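Long-range contacts in trans-4-hydroxy-L-proline dehydratase (Clostridioides difficile 70-100-2010, PDB 6VXC), which catalyses the radical dehydration of trans-4-hydroxy-L-proline to (S)-1-pyrroline-5-carboxylate in anaerobic hydroxyproline degradation, using a glycyl radical: residues G453-G458 with G720-Q725; Q423-N428 with G753-F758; V660-T665 with E690-E695; I432-M437 with D714-G719; V466-M471 with R568-V573. All blocks are in the same frame, centred on the assembly; numbering follows the deposited sequence.

Contact 1: residues G453-G458 with G720-Q725; sequences GCVETG and GTLLNQ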
# COMPACT_ATOMS: atom_id res chain seq x y z
N GLY A 453 -2.72 0.84 -3.01
CA GLY A 453 -2.06 0.09 -1.95
C GLY A 453 -2.65 -1.30 -1.89
O GLY A 453 -2.67 -2.03 -2.89
N CYS A 454 -3.18 -1.68 -0.73
CA CYS A 454 -3.83 -2.98 -0.58
C CYS A 454 -5.31 -2.94 -0.95
O CYS A 454 -5.74 -3.66 -1.85
CB CYS A 454 -3.65 -3.48 0.86
SG CYS A 454 -1.93 -3.85 1.29
N VAL A 455 -6.10 -2.11 -0.27
CA VAL A 455 -7.54 -2.04 -0.50
C VAL A 455 -8.04 -0.60 -0.35
O VAL A 455 -9.25 -0.38 -0.24
CB VAL A 455 -8.31 -2.96 0.46
CG1 VAL A 455 -7.93 -4.44 0.27
CG2 VAL A 455 -8.11 -2.47 1.94
N GLU A 456 -7.14 0.38 -0.35
CA GLU A 456 -7.47 1.71 0.16
C GLU A 456 -8.17 2.57 -0.90
O GLU A 456 -7.62 2.80 -1.97
CB GLU A 456 -6.21 2.41 0.68
CG GLU A 456 -5.58 1.71 1.88
CD GLU A 456 -4.60 0.63 1.48
OE1 GLU A 456 -4.99 -0.56 1.48
OE2 GLU A 456 -3.45 0.97 1.16
N THR A 457 -9.36 3.06 -0.56
CA THR A 457 -10.20 3.85 -1.46
C THR A 457 -9.74 5.29 -1.54
O THR A 457 -9.47 5.92 -0.51
CB THR A 457 -11.64 3.83 -0.97
OG1 THR A 457 -12.09 2.48 -0.89
CG2 THR A 457 -12.55 4.60 -1.94
N GLY A 458 -9.65 5.83 -2.75
CA GLY A 458 -9.22 7.20 -2.93
C GLY A 458 -9.68 7.77 -4.25
O GLY A 458 -10.04 7.05 -5.18
N GLY A 720 -12.11 1.30 2.96
CA GLY A 720 -11.73 0.00 2.46
C GLY A 720 -11.51 -1.06 3.53
O GLY A 720 -11.01 -0.76 4.62
N THR A 721 -11.86 -2.31 3.21
CA THR A 721 -11.66 -3.45 4.09
C THR A 721 -11.06 -4.60 3.28
O THR A 721 -11.31 -4.71 2.07
CB THR A 721 -12.97 -3.94 4.71
OG1 THR A 721 -13.84 -4.39 3.67
CG2 THR A 721 -13.65 -2.84 5.54
N LEU A 722 -10.32 -5.48 3.95
CA LEU A 722 -9.57 -6.53 3.28
C LEU A 722 -10.11 -7.90 3.68
O LEU A 722 -10.11 -8.24 4.87
CB LEU A 722 -8.09 -6.41 3.61
CG LEU A 722 -7.14 -7.22 2.74
CD1 LEU A 722 -5.76 -6.56 2.79
CD2 LEU A 722 -7.07 -8.66 3.18
N LEU A 723 -10.55 -8.70 2.71
CA LEU A 723 -11.03 -10.05 2.99
C LEU A 723 -10.24 -11.07 2.17
O LEU A 723 -10.31 -11.07 0.94
CB LEU A 723 -12.53 -10.18 2.69
CG LEU A 723 -13.11 -11.61 2.82
CD1 LEU A 723 -12.89 -12.16 4.23
CD2 LEU A 723 -14.59 -11.66 2.48
N ASN A 724 -9.53 -11.96 2.87
CA ASN A 724 -8.89 -13.15 2.29
C ASN A 724 -9.84 -14.34 2.37
O ASN A 724 -10.45 -14.58 3.41
CB ASN A 724 -7.62 -13.55 3.04
CG ASN A 724 -6.43 -12.74 2.66
OD1 ASN A 724 -5.72 -12.21 3.53
ND2 ASN A 724 -6.18 -12.63 1.38
N GLN A 725 -9.93 -15.09 1.28
CA GLN A 725 -10.58 -16.39 1.27
C GLN A 725 -9.70 -17.37 0.50
O GLN A 725 -8.90 -16.97 -0.35
CB GLN A 725 -11.99 -16.34 0.67
CG GLN A 725 -13.09 -15.75 1.59
CD GLN A 725 -13.38 -16.62 2.81
OE1 GLN A 725 -14.10 -17.61 2.72
NE2 GLN A 725 -12.82 -16.25 3.96

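Contact 2: residues Q423-N428 with G753-F758; sequences QPAFYN and GHHIQF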
# COMPACT_ATOMS: atom_id res chain seq x y z
N GLN A 423 -3.08 -12.79 -7.50
CA GLN A 423 -3.63 -11.73 -8.36
C GLN A 423 -4.63 -12.35 -9.34
O GLN A 423 -4.51 -13.51 -9.69
CB GLN A 423 -2.51 -11.02 -9.15
CG GLN A 423 -1.47 -10.33 -8.29
CD GLN A 423 -0.52 -9.45 -9.11
OE1 GLN A 423 -0.78 -9.14 -10.27
NE2 GLN A 423 0.59 -9.04 -8.48
N PRO A 424 -5.67 -11.59 -9.72
CA PRO A 424 -6.04 -10.26 -9.22
C PRO A 424 -6.92 -10.35 -7.98
O PRO A 424 -7.64 -11.34 -7.81
CB PRO A 424 -6.85 -9.67 -10.38
CG PRO A 424 -7.58 -10.91 -10.93
CD PRO A 424 -6.56 -12.04 -10.81
N ALA A 425 -6.87 -9.32 -7.13
CA ALA A 425 -7.92 -9.12 -6.15
C ALA A 425 -9.12 -8.47 -6.85
O ALA A 425 -8.99 -7.87 -7.92
CB ALA A 425 -7.44 -8.25 -5.00
N PHE A 426 -10.27 -8.54 -6.19
CA PHE A 426 -11.52 -8.02 -6.72
C PHE A 426 -12.02 -6.89 -5.82
O PHE A 426 -12.10 -7.07 -4.60
CB PHE A 426 -12.58 -9.13 -6.82
CG PHE A 426 -12.14 -10.32 -7.66
CD1 PHE A 426 -11.37 -11.34 -7.11
CD2 PHE A 426 -12.52 -10.42 -8.99
CE1 PHE A 426 -10.97 -12.43 -7.88
CE2 PHE A 426 -12.12 -11.50 -9.75
CZ PHE A 426 -11.34 -12.51 -9.20
N TYR A 427 -12.39 -5.76 -6.42
CA TYR A 427 -12.92 -4.60 -5.70
C TYR A 427 -14.30 -4.24 -6.24
O TYR A 427 -14.53 -4.30 -7.45
CB TYR A 427 -12.00 -3.37 -5.83
CG TYR A 427 -10.58 -3.59 -5.36
CD1 TYR A 427 -10.29 -3.63 -4.00
CD2 TYR A 427 -9.55 -3.73 -6.27
CE1 TYR A 427 -9.00 -3.85 -3.55
CE2 TYR A 427 -8.25 -3.95 -5.84
CZ TYR A 427 -7.98 -4.01 -4.48
OH TYR A 427 -6.70 -4.21 -4.06
N ASN A 428 -15.19 -3.82 -5.34
CA ASN A 428 -16.58 -3.51 -5.66
C ASN A 428 -16.70 -2.05 -6.08
O ASN A 428 -16.62 -1.14 -5.24
CB ASN A 428 -17.47 -3.82 -4.46
CG ASN A 428 -18.95 -3.55 -4.72
OD1 ASN A 428 -19.31 -2.97 -5.74
ND2 ASN A 428 -19.80 -4.02 -3.82
N GLY A 753 -20.16 -5.59 0.00
CA GLY A 753 -18.80 -5.87 0.42
C GLY A 753 -17.81 -5.13 -0.46
O GLY A 753 -18.08 -4.82 -1.60
N HIS A 754 -16.66 -4.79 0.13
CA HIS A 754 -15.68 -3.93 -0.51
C HIS A 754 -14.69 -4.68 -1.40
O HIS A 754 -14.37 -4.23 -2.50
CB HIS A 754 -14.92 -3.15 0.57
CG HIS A 754 -13.82 -2.30 0.03
ND1 HIS A 754 -14.03 -1.09 -0.58
CD2 HIS A 754 -12.48 -2.51 -0.00
CE1 HIS A 754 -12.87 -0.58 -0.95
NE2 HIS A 754 -11.92 -1.43 -0.62
N HIS A 755 -14.19 -5.82 -0.92
CA HIS A 755 -13.02 -6.46 -1.51
C HIS A 755 -13.00 -7.93 -1.16
O HIS A 755 -13.38 -8.32 -0.05
CB HIS A 755 -11.74 -5.78 -1.00
CG HIS A 755 -10.52 -6.65 -1.07
ND1 HIS A 755 -10.15 -7.51 -0.05
CD2 HIS A 755 -9.60 -6.80 -2.04
CE1 HIS A 755 -9.04 -8.13 -0.39
NE2 HIS A 755 -8.68 -7.72 -1.59
N ILE A 756 -12.50 -8.75 -2.08
CA ILE A 756 -12.20 -10.15 -1.79
C ILE A 756 -11.06 -10.59 -2.71
O ILE A 756 -10.96 -10.14 -3.86
CB ILE A 756 -13.47 -11.03 -1.92
CG1 ILE A 756 -13.26 -12.43 -1.32
CG2 ILE A 756 -13.96 -11.14 -3.36
CD1 ILE A 756 -14.57 -13.18 -1.14
N GLN A 757 -10.21 -11.48 -2.19
CA GLN A 757 -9.10 -12.03 -2.95
C GLN A 757 -8.87 -13.47 -2.49
O GLN A 757 -9.17 -13.81 -1.34
CB GLN A 757 -7.84 -11.20 -2.78
CG GLN A 757 -7.33 -11.19 -1.35
CD GLN A 757 -6.27 -10.12 -1.11
OE1 GLN A 757 -6.25 -9.09 -1.80
NE2 GLN A 757 -5.37 -10.37 -0.17
N PHE A 758 -8.32 -14.31 -3.37
CA PHE A 758 -8.32 -15.76 -3.16
C PHE A 758 -6.91 -16.36 -3.17
O PHE A 758 -6.06 -15.99 -3.98
CB PHE A 758 -9.15 -16.47 -4.25
CG PHE A 758 -10.57 -15.98 -4.34
CD1 PHE A 758 -11.43 -16.11 -3.25
CD2 PHE A 758 -11.05 -15.39 -5.51
CE1 PHE A 758 -12.75 -15.66 -3.33
CE2 PHE A 758 -12.36 -14.94 -5.60
CZ PHE A 758 -13.22 -15.08 -4.51
O HOH W 1 -7.63 -13.43 -6.10

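Contact 3: residues V660-T665 with E690-E695; sequences VDMLPT and EGISPE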
# COMPACT_ATOMS: atom_id res chain seq x y z
N VAL A 660 -11.54 5.65 8.61
CA VAL A 660 -11.18 4.33 9.11
C VAL A 660 -11.07 3.36 7.94
O VAL A 660 -11.83 3.47 6.97
CB VAL A 660 -12.25 3.94 10.16
CG1 VAL A 660 -12.84 2.60 9.92
CG2 VAL A 660 -11.74 4.18 11.61
N ASP A 661 -10.09 2.46 8.00
CA ASP A 661 -10.01 1.31 7.10
C ASP A 661 -9.48 0.10 7.88
O ASP A 661 -9.06 0.22 9.04
CB ASP A 661 -9.15 1.62 5.84
CG ASP A 661 -7.72 2.06 6.15
OD1 ASP A 661 -7.26 1.78 7.27
OD2 ASP A 661 -7.05 2.67 5.27
N MET A 662 -9.52 -1.08 7.25
CA MET A 662 -9.25 -2.35 7.93
C MET A 662 -8.37 -3.22 7.04
O MET A 662 -8.88 -3.93 6.16
CB MET A 662 -10.55 -3.05 8.26
CG MET A 662 -11.60 -2.10 8.82
SD MET A 662 -11.34 -1.84 10.58
CE MET A 662 -11.93 -3.43 11.15
N LEU A 663 -7.06 -3.19 7.28
CA LEU A 663 -6.11 -4.05 6.57
C LEU A 663 -4.87 -4.23 7.44
O LEU A 663 -4.61 -3.41 8.33
CB LEU A 663 -5.74 -3.47 5.19
CG LEU A 663 -5.09 -2.11 4.86
CD1 LEU A 663 -5.85 -0.96 5.47
CD2 LEU A 663 -3.61 -2.03 5.16
N PRO A 664 -4.12 -5.32 7.25
CA PRO A 664 -2.98 -5.61 8.13
C PRO A 664 -1.61 -5.60 7.46
O PRO A 664 -0.59 -5.50 8.16
CB PRO A 664 -3.31 -7.02 8.63
CG PRO A 664 -3.88 -7.67 7.35
CD PRO A 664 -4.60 -6.55 6.59
N THR A 665 -1.54 -5.76 6.14
CA THR A 665 -0.31 -6.16 5.45
C THR A 665 0.35 -7.31 6.22
O THR A 665 -0.24 -8.39 6.30
CB THR A 665 0.63 -4.96 5.25
OG1 THR A 665 -0.10 -3.87 4.67
CG2 THR A 665 1.79 -5.33 4.33
N GLU A 690 -6.23 -11.68 10.15
CA GLU A 690 -5.84 -10.80 9.05
C GLU A 690 -7.05 -10.16 8.38
O GLU A 690 -8.08 -10.82 8.17
CB GLU A 690 -4.98 -11.55 8.02
CG GLU A 690 -5.33 -13.02 7.82
CD GLU A 690 -6.52 -13.30 6.91
OE1 GLU A 690 -6.92 -12.42 6.11
OE2 GLU A 690 -7.08 -14.41 7.01
N GLY A 691 -6.93 -8.88 8.05
CA GLY A 691 -8.02 -8.13 7.44
C GLY A 691 -9.28 -8.22 8.28
O GLY A 691 -9.23 -8.18 9.50
N ILE A 692 -10.42 -8.36 7.61
CA ILE A 692 -11.69 -8.66 8.28
C ILE A 692 -12.02 -10.15 8.18
O ILE A 692 -13.18 -10.55 8.36
CB ILE A 692 -12.85 -7.80 7.74
CG1 ILE A 692 -13.15 -8.14 6.27
CG2 ILE A 692 -12.60 -6.30 8.01
CD1 ILE A 692 -14.45 -7.58 5.75
N SER A 693 -11.02 -10.98 7.91
CA SER A 693 -11.22 -12.41 7.77
C SER A 693 -11.54 -13.03 9.12
O SER A 693 -11.26 -12.45 10.17
CB SER A 693 -9.96 -13.07 7.20
OG SER A 693 -9.49 -12.43 6.02
N PRO A 694 -12.11 -14.23 9.13
CA PRO A 694 -12.34 -14.95 10.39
C PRO A 694 -11.04 -15.34 11.07
O PRO A 694 -9.98 -15.44 10.45
CB PRO A 694 -13.12 -16.19 9.97
CG PRO A 694 -13.67 -15.87 8.59
CD PRO A 694 -12.67 -14.95 7.97
N GLU A 695 -11.13 -15.58 12.38
CA GLU A 695 -10.04 -16.13 13.15
C GLU A 695 -9.73 -17.56 12.69
O GLU A 695 -10.54 -18.22 12.05
CB GLU A 695 -10.38 -16.15 14.65
CG GLU A 695 -9.65 -15.10 15.50
CD GLU A 695 -8.22 -15.50 15.86
OE1 GLU A 695 -7.65 -16.38 15.18
OE2 GLU A 695 -7.66 -14.93 16.83

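Contact 4: residues I432-M437 with D714-G719; sequences IVQELM and DHIKTG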
# COMPACT_ATOMS: atom_id res chain seq x y z
N ILE A 432 -16.87 1.38 -3.76
CA ILE A 432 -15.87 2.44 -3.89
C ILE A 432 -16.53 3.79 -4.10
O ILE A 432 -16.21 4.78 -3.43
CB ILE A 432 -14.89 2.11 -5.03
CG1 ILE A 432 -13.97 0.94 -4.63
CG2 ILE A 432 -14.11 3.35 -5.41
CD1 ILE A 432 -13.27 0.30 -5.81
N VAL A 433 -17.45 3.87 -5.07
CA VAL A 433 -18.06 5.15 -5.38
C VAL A 433 -18.82 5.69 -4.18
O VAL A 433 -18.72 6.88 -3.85
CB VAL A 433 -18.96 5.04 -6.62
CG1 VAL A 433 -19.84 6.28 -6.74
CG2 VAL A 433 -18.11 4.89 -7.85
N GLN A 434 -19.59 4.83 -3.51
CA GLN A 434 -20.36 5.27 -2.35
C GLN A 434 -19.46 5.63 -1.17
O GLN A 434 -19.73 6.60 -0.46
CB GLN A 434 -21.39 4.20 -2.00
CG GLN A 434 -22.63 4.25 -2.91
CD GLN A 434 -23.59 3.10 -2.70
OE1 GLN A 434 -23.18 1.97 -2.46
NE2 GLN A 434 -24.88 3.41 -2.65
N GLU A 435 -18.38 4.87 -0.96
CA GLU A 435 -17.41 5.23 0.06
C GLU A 435 -16.87 6.64 -0.18
O GLU A 435 -16.80 7.46 0.74
CB GLU A 435 -16.26 4.22 0.08
CG GLU A 435 -16.63 2.82 0.64
CD GLU A 435 -15.68 1.75 0.12
OE1 GLU A 435 -14.55 2.12 -0.28
OE2 GLU A 435 -16.06 0.55 0.09
N LEU A 436 -16.50 6.93 -1.43
CA LEU A 436 -15.99 8.25 -1.77
C LEU A 436 -17.03 9.33 -1.53
O LEU A 436 -16.71 10.39 -0.98
CB LEU A 436 -15.50 8.24 -3.23
CG LEU A 436 -14.24 7.42 -3.45
CD1 LEU A 436 -13.99 7.13 -4.93
CD2 LEU A 436 -13.04 8.16 -2.86
N MET A 437 -18.27 9.09 -1.95
CA MET A 437 -19.30 10.10 -1.76
C MET A 437 -19.64 10.28 -0.29
O MET A 437 -19.89 11.40 0.15
CB MET A 437 -20.55 9.75 -2.57
CG MET A 437 -20.33 9.83 -4.09
SD MET A 437 -21.89 9.53 -4.95
CE MET A 437 -22.70 11.06 -4.78
N ASP A 714 -20.32 -2.18 7.91
CA ASP A 714 -20.76 -1.15 6.97
C ASP A 714 -19.55 -0.65 6.18
O ASP A 714 -18.90 0.32 6.54
CB ASP A 714 -21.48 -0.01 7.68
CG ASP A 714 -22.29 0.85 6.71
OD1 ASP A 714 -22.18 0.61 5.49
OD2 ASP A 714 -23.05 1.74 7.15
N HIS A 715 -19.28 -1.33 5.06
CA HIS A 715 -18.13 -0.99 4.24
C HIS A 715 -18.21 0.44 3.71
O HIS A 715 -17.17 1.08 3.52
CB HIS A 715 -18.00 -1.99 3.09
CG HIS A 715 -17.92 -3.40 3.56
ND1 HIS A 715 -16.73 -4.03 3.82
CD2 HIS A 715 -18.89 -4.29 3.90
CE1 HIS A 715 -16.95 -5.24 4.28
NE2 HIS A 715 -18.26 -5.43 4.34
N ILE A 716 -19.41 0.96 3.49
CA ILE A 716 -19.53 2.27 2.86
C ILE A 716 -18.94 3.36 3.75
O ILE A 716 -18.49 4.40 3.25
CB ILE A 716 -21.00 2.57 2.50
CG1 ILE A 716 -21.58 1.44 1.65
CG2 ILE A 716 -21.09 3.92 1.81
CD1 ILE A 716 -20.69 1.03 0.52
N LYS A 717 -18.94 3.15 5.07
CA LYS A 717 -18.41 4.11 6.04
C LYS A 717 -16.90 4.01 6.24
O LYS A 717 -16.37 4.71 7.10
CB LYS A 717 -19.11 3.93 7.38
CG LYS A 717 -20.57 4.33 7.35
CD LYS A 717 -21.23 4.13 8.71
CE LYS A 717 -22.70 4.52 8.64
NZ LYS A 717 -23.42 4.18 9.89
N THR A 718 -16.21 3.17 5.47
CA THR A 718 -14.77 3.02 5.57
C THR A 718 -14.08 3.52 4.31
O THR A 718 -14.72 3.84 3.30
CB THR A 718 -14.37 1.56 5.78
OG1 THR A 718 -14.49 0.86 4.53
CG2 THR A 718 -15.23 0.87 6.86
N GLY A 719 -12.75 3.56 4.37
CA GLY A 719 -11.94 3.73 3.18
C GLY A 719 -11.40 2.40 2.69
O GLY A 719 -10.30 2.36 2.12
O HOH W 2 -16.44 6.45 3.48

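Contact 5: residues V466-M471 with R568-V573; sequences VLTGYM and RYIQGV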
# COMPACT_ATOMS: atom_id res chain seq x y z
N VAL A 466 -3.82 9.62 3.44
CA VAL A 466 -2.59 9.19 4.09
C VAL A 466 -2.92 8.15 5.16
O VAL A 466 -3.76 8.39 6.03
CB VAL A 466 -1.83 10.38 4.69
CG1 VAL A 466 -0.58 9.92 5.43
CG2 VAL A 466 -1.46 11.41 3.60
N LEU A 467 -2.26 7.00 5.08
CA LEU A 467 -2.31 6.01 6.15
C LEU A 467 -1.26 6.38 7.19
O LEU A 467 -0.13 6.72 6.84
CB LEU A 467 -2.01 4.61 5.60
CG LEU A 467 -3.19 3.78 5.06
CD1 LEU A 467 -4.01 4.58 4.08
CD2 LEU A 467 -2.70 2.50 4.41
N THR A 468 -1.63 6.35 8.48
CA THR A 468 -0.69 6.76 9.52
C THR A 468 -0.14 5.61 10.36
O THR A 468 0.84 5.83 11.08
CB THR A 468 -1.31 7.83 10.46
OG1 THR A 468 -2.39 7.27 11.20
CG2 THR A 468 -1.81 9.06 9.69
N GLY A 469 -0.72 4.43 10.29
CA GLY A 469 -0.22 3.27 11.00
C GLY A 469 -1.35 2.35 11.43
O GLY A 469 -2.51 2.74 11.51
N TYR A 470 -0.99 1.09 11.73
CA TYR A 470 -1.93 0.07 12.19
C TYR A 470 -2.21 0.22 13.68
O TYR A 470 -1.36 0.68 14.45
CB TYR A 470 -1.37 -1.34 11.92
CG TYR A 470 -1.02 -1.56 10.47
CD1 TYR A 470 -2.01 -1.88 9.54
CD2 TYR A 470 0.27 -1.38 10.02
CE1 TYR A 470 -1.69 -2.05 8.19
CE2 TYR A 470 0.60 -1.53 8.68
CZ TYR A 470 -0.38 -1.87 7.77
OH TYR A 470 -0.05 -2.02 6.44
N MET A 471 -3.41 -0.17 14.09
CA MET A 471 -3.86 -0.09 15.48
C MET A 471 -4.19 -1.50 15.96
O MET A 471 -5.01 -2.19 15.35
CB MET A 471 -5.09 0.82 15.60
CG MET A 471 -5.56 1.07 17.04
SD MET A 471 -4.37 1.91 18.07
CE MET A 471 -4.06 3.41 17.14
N ARG A 568 -7.06 11.23 6.30
CA ARG A 568 -6.04 10.46 6.99
C ARG A 568 -6.71 9.24 7.62
O ARG A 568 -7.85 9.32 8.07
CB ARG A 568 -5.33 11.28 8.08
CG ARG A 568 -4.01 11.89 7.63
CD ARG A 568 -3.39 12.85 8.64
NE ARG A 568 -1.94 12.68 8.70
CZ ARG A 568 -1.11 13.02 7.71
NH1 ARG A 568 -1.59 13.53 6.59
NH2 ARG A 568 0.19 12.84 7.85
N TYR A 569 -5.97 8.13 7.67
CA TYR A 569 -6.51 6.86 8.13
C TYR A 569 -5.66 6.28 9.25
O TYR A 569 -4.44 6.46 9.29
CB TYR A 569 -6.60 5.85 6.95
CG TYR A 569 -7.66 6.20 5.93
CD1 TYR A 569 -7.42 7.10 4.90
CD2 TYR A 569 -8.94 5.67 6.04
CE1 TYR A 569 -8.41 7.43 3.97
CE2 TYR A 569 -9.92 5.98 5.13
CZ TYR A 569 -9.66 6.86 4.11
OH TYR A 569 -10.66 7.17 3.22
N ILE A 570 -6.32 5.57 10.15
CA ILE A 570 -5.68 4.63 11.06
C ILE A 570 -6.24 3.25 10.72
O ILE A 570 -7.45 3.08 10.61
CB ILE A 570 -5.93 4.99 12.54
CG1 ILE A 570 -5.38 6.39 12.86
CG2 ILE A 570 -5.31 3.95 13.47
CD1 ILE A 570 -5.73 6.87 14.23
N GLN A 571 -5.35 2.29 10.49
CA GLN A 571 -5.73 0.98 9.97
C GLN A 571 -6.05 0.00 11.10
O GLN A 571 -5.17 -0.38 11.87
CB GLN A 571 -4.62 0.44 9.07
CG GLN A 571 -4.11 1.39 7.95
CD GLN A 571 -2.87 2.20 8.28
OE1 GLN A 571 -2.95 3.39 8.60
NE2 GLN A 571 -1.71 1.57 8.24
N GLY A 572 -7.30 -0.45 11.17
CA GLY A 572 -7.71 -1.35 12.24
C GLY A 572 -7.30 -2.79 11.94
O GLY A 572 -7.59 -3.32 10.87
N VAL A 573 -6.61 -3.42 12.90
CA VAL A 573 -6.14 -4.78 12.73
C VAL A 573 -6.79 -5.67 13.78
O VAL A 573 -6.87 -5.30 14.96
CB VAL A 573 -4.60 -4.89 12.82
CG1 VAL A 573 -4.16 -6.35 12.68
CG2 VAL A 573 -3.94 -4.05 11.76

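Contact 1: residues G453-G458 with G720-Q725
Val455 packs its methyls on the Leu722 side chain and on the peptide carbonyl of Thr721; no hydrogen bond joins the two segments. Its CB lies 3.8 Å from the carbonyl O of Thr721. CG1, set anti to its own carbonyl carbon (chi1 -62°), reaches to 3.8 Å from Leu722 CG and also touches CB and CD1 of that leucine, the two side chains crossing at about a right angle. CG2 instead rests 3.9 Å from the carbonyl C of Thr721. One residue earlier, Cys454 CB comes within 4.2 Å of Leu722 CD1. Val455 N donates an almost straight bond (177°) to Glu456 OE1 at 2.6 Å, entering from above the carboxylate plane. By similarity, Cys454 is the radical intermediate and Glu456 the proton acceptor, and this loop probably corresponds to the cysteine loop of glycyl radical enzymes. Strand 755-759 supplies His755 against both Val455 and Leu722, while helix 429-438 packs Ile432 and Leu436 on Thr457 of strand 456-458.

Contact 2: residues Q423-N428 with G753-F758
Phe426 and Ile756 form an antiparallel hydrogen-bonded pair: Phe426 N donates to Ile756 O at 2.9 Å, and Ile756 N returns a bond to Phe426 O at 3.1 Å. Asn428 N donates to His754 O at 3.0 Å. Asn428 ND2 donates to Gly753 O, close to its amide plane, at 2.9 Å, while OD1 weakly caps Glu430 N at the start of the next helix. At the other end a water accepts from Phe758 N and donates to Pro424 O. Tyr427, its CG anti to the carbonyl carbon (chi1 -57°), lies side by side with His755, CE1 3.4 Å from His755 CD2 and the ring planes at 36°; its OH is hydrogen-bonded to Cys454 O and Asn362 ND2. His754 is satisfied at ND1 by Glu435 and at NE2 by Val455 O, and His755 ND1 by Leu723 N. Strands 396-401 and 724-726 flank the pair in a mixed sheet, with helices 407-418 and 734-750 against Phe426 and Phe758.

Contact 3: residues V660-T665 with E690-E695
Pro664 presses its ring against the backbone of Gly691, with CG 3.4 Å and CD 3.6 Å from Gly691 N. The same CG reaches Glu690 CB at 4.1 Å, so this corner of the proline lies against the start of the turn. Beside it, Met662 CB touches Ile692 CG2 at 3.9 Å. That methyl is anti to the carbonyl carbon of Ile692, which leaves CG1 (chi1 65°) between the backbone N and the carbonyl carbon. The first four residues of 690-695 form a type II' beta turn, Glu690 to Ser693, with Gly691 at its second position, where the positive phi (54°) suits glycine. Ser693 N closes the turn on Glu690 O at 3.0 Å. Its side chain closes it again: Ser693 OG donates to Glu690 OE1 at 2.6 Å from above the carboxylate plane, and in turn accepts a bond from Asn724 N. Further out, the backbone of Leu722 holds Ile692, and that of Gly720 holds Met662, so residues of the 720-725 segment position both sides of the contact. Ile575 of helix 575-591 packs on Met662 and Ile692, and Tyr643 of helix 630-647 on Met662. Pro664 stands about 7 Å, side chain to side chain, from Cys454, the radical cysteine by similarity, and next to it Thr665 OG1 is bonded to Tyr470 OH.

Contact 4: residues I432-M437 with D714-G719
Glu435 and Ile716 bring helix 429-438 against the 3-10 turn 715-717, their CA atoms 4.6 Å apart and Glu435 CA directing a CH...O contact at Ile716 O (3.5 Å). A water 2.9 Å from Glu435 O and from Ile716 O bridges the helix and the turn, though it cannot serve every acceptor near it at once. Among the side chains, Glu435 does most of the touching: its CG lies against two carbonyl oxygens, 3.4 Å from both His715 O and Thr718 O. With CG anti to the carbonyl carbon (chi1 -71°) and the chain extended beyond, the carboxylate is carried alongside the turn into the interior, where OE1 bonds to Thr457 OG1 and OE2 is the partner of His754. One residue earlier, Gln434 CB meets Ile716 CG2 at 3.8 Å, while Ile716 CD1 runs toward the amide end of that glutamine on the side exposed to solvent. The turn is tied internally as well, since His715 O accepts from both Thr718 N and Thr718 OG1, the latter at 2.9 Å. His715 itself is anchored by Cys710 O and Thr721 OG1. The buried carboxylate thus links helix 429-438 to strand 456-458 and to His754, just ahead of strand 755-759, while Thr718 packs on Phe640 of helix 630-647.

Contact 5: residues V466-M471 with R568-V573
Met471 CB rests on Ile570 CG2 at 3.8 Å, with Ile521 and Ile525 of helix 506-538 packed against this pair. On the face bearing Leu467 and Tyr470, Leu467 CD1 lies 4.1 Å from Tyr569 CB, and Tyr470 CD1 lies 3.7 Å from Val573 CG2. The two strands run parallel, at 21° to each other, in a three-stranded parallel sheet completed by 657-661. Their register slips by one residue between Leu467 and Tyr470, a beta bulge in which Gly469 adopts a positive phi of 147°. Gln571 fits into the bulge. Its chain bends at chi2 (95°), which carries OE1 to Gly469 N, a hydrogen bond of 3.0 Å, and sets NE2 3.5 Å above the centre of the Tyr470 ring. The amide and ring planes are steeply inclined to each other, so the amide meets the ring with its nitrogen instead of stacking flat on it. Before the bulge, Tyr569 O accepts from both the backbone N and OG1 of Thr468, the latter at 2.9 Å; beyond it Met471 N donates to Gln571 O at 2.8 Å. At the Val466-Arg568 pair, Val466 CG1 stands 3.7 Å above one face of the Arg568 guanidinium, offset toward its edge atoms, and NE of that arginine makes a long, weak ion pair with Glu532.

All five contacts are largely buried; only contact 4 reaches solvent, at Gln434 and in part at Ile716. Contacts 2 and 5 are strand pairings held by backbone bonds with side-chain additions, antiparallel in the first and parallel with a bulge in the second. Contacts 1, 3 and 4 have no direct hydrogen bond across their segments; 1 and 3 pack side chains on side chains and backbone, and in 4 a water and a CH...O contact join helix and turn. Contacts 1 and 2 share the mixed sheet, and contacts 3 and 5 the parallel sheet. Polar side chains join them: Glu435 ties contact 4 to contacts 1 and 2, and Thr665 ties contact 3 to contact 5.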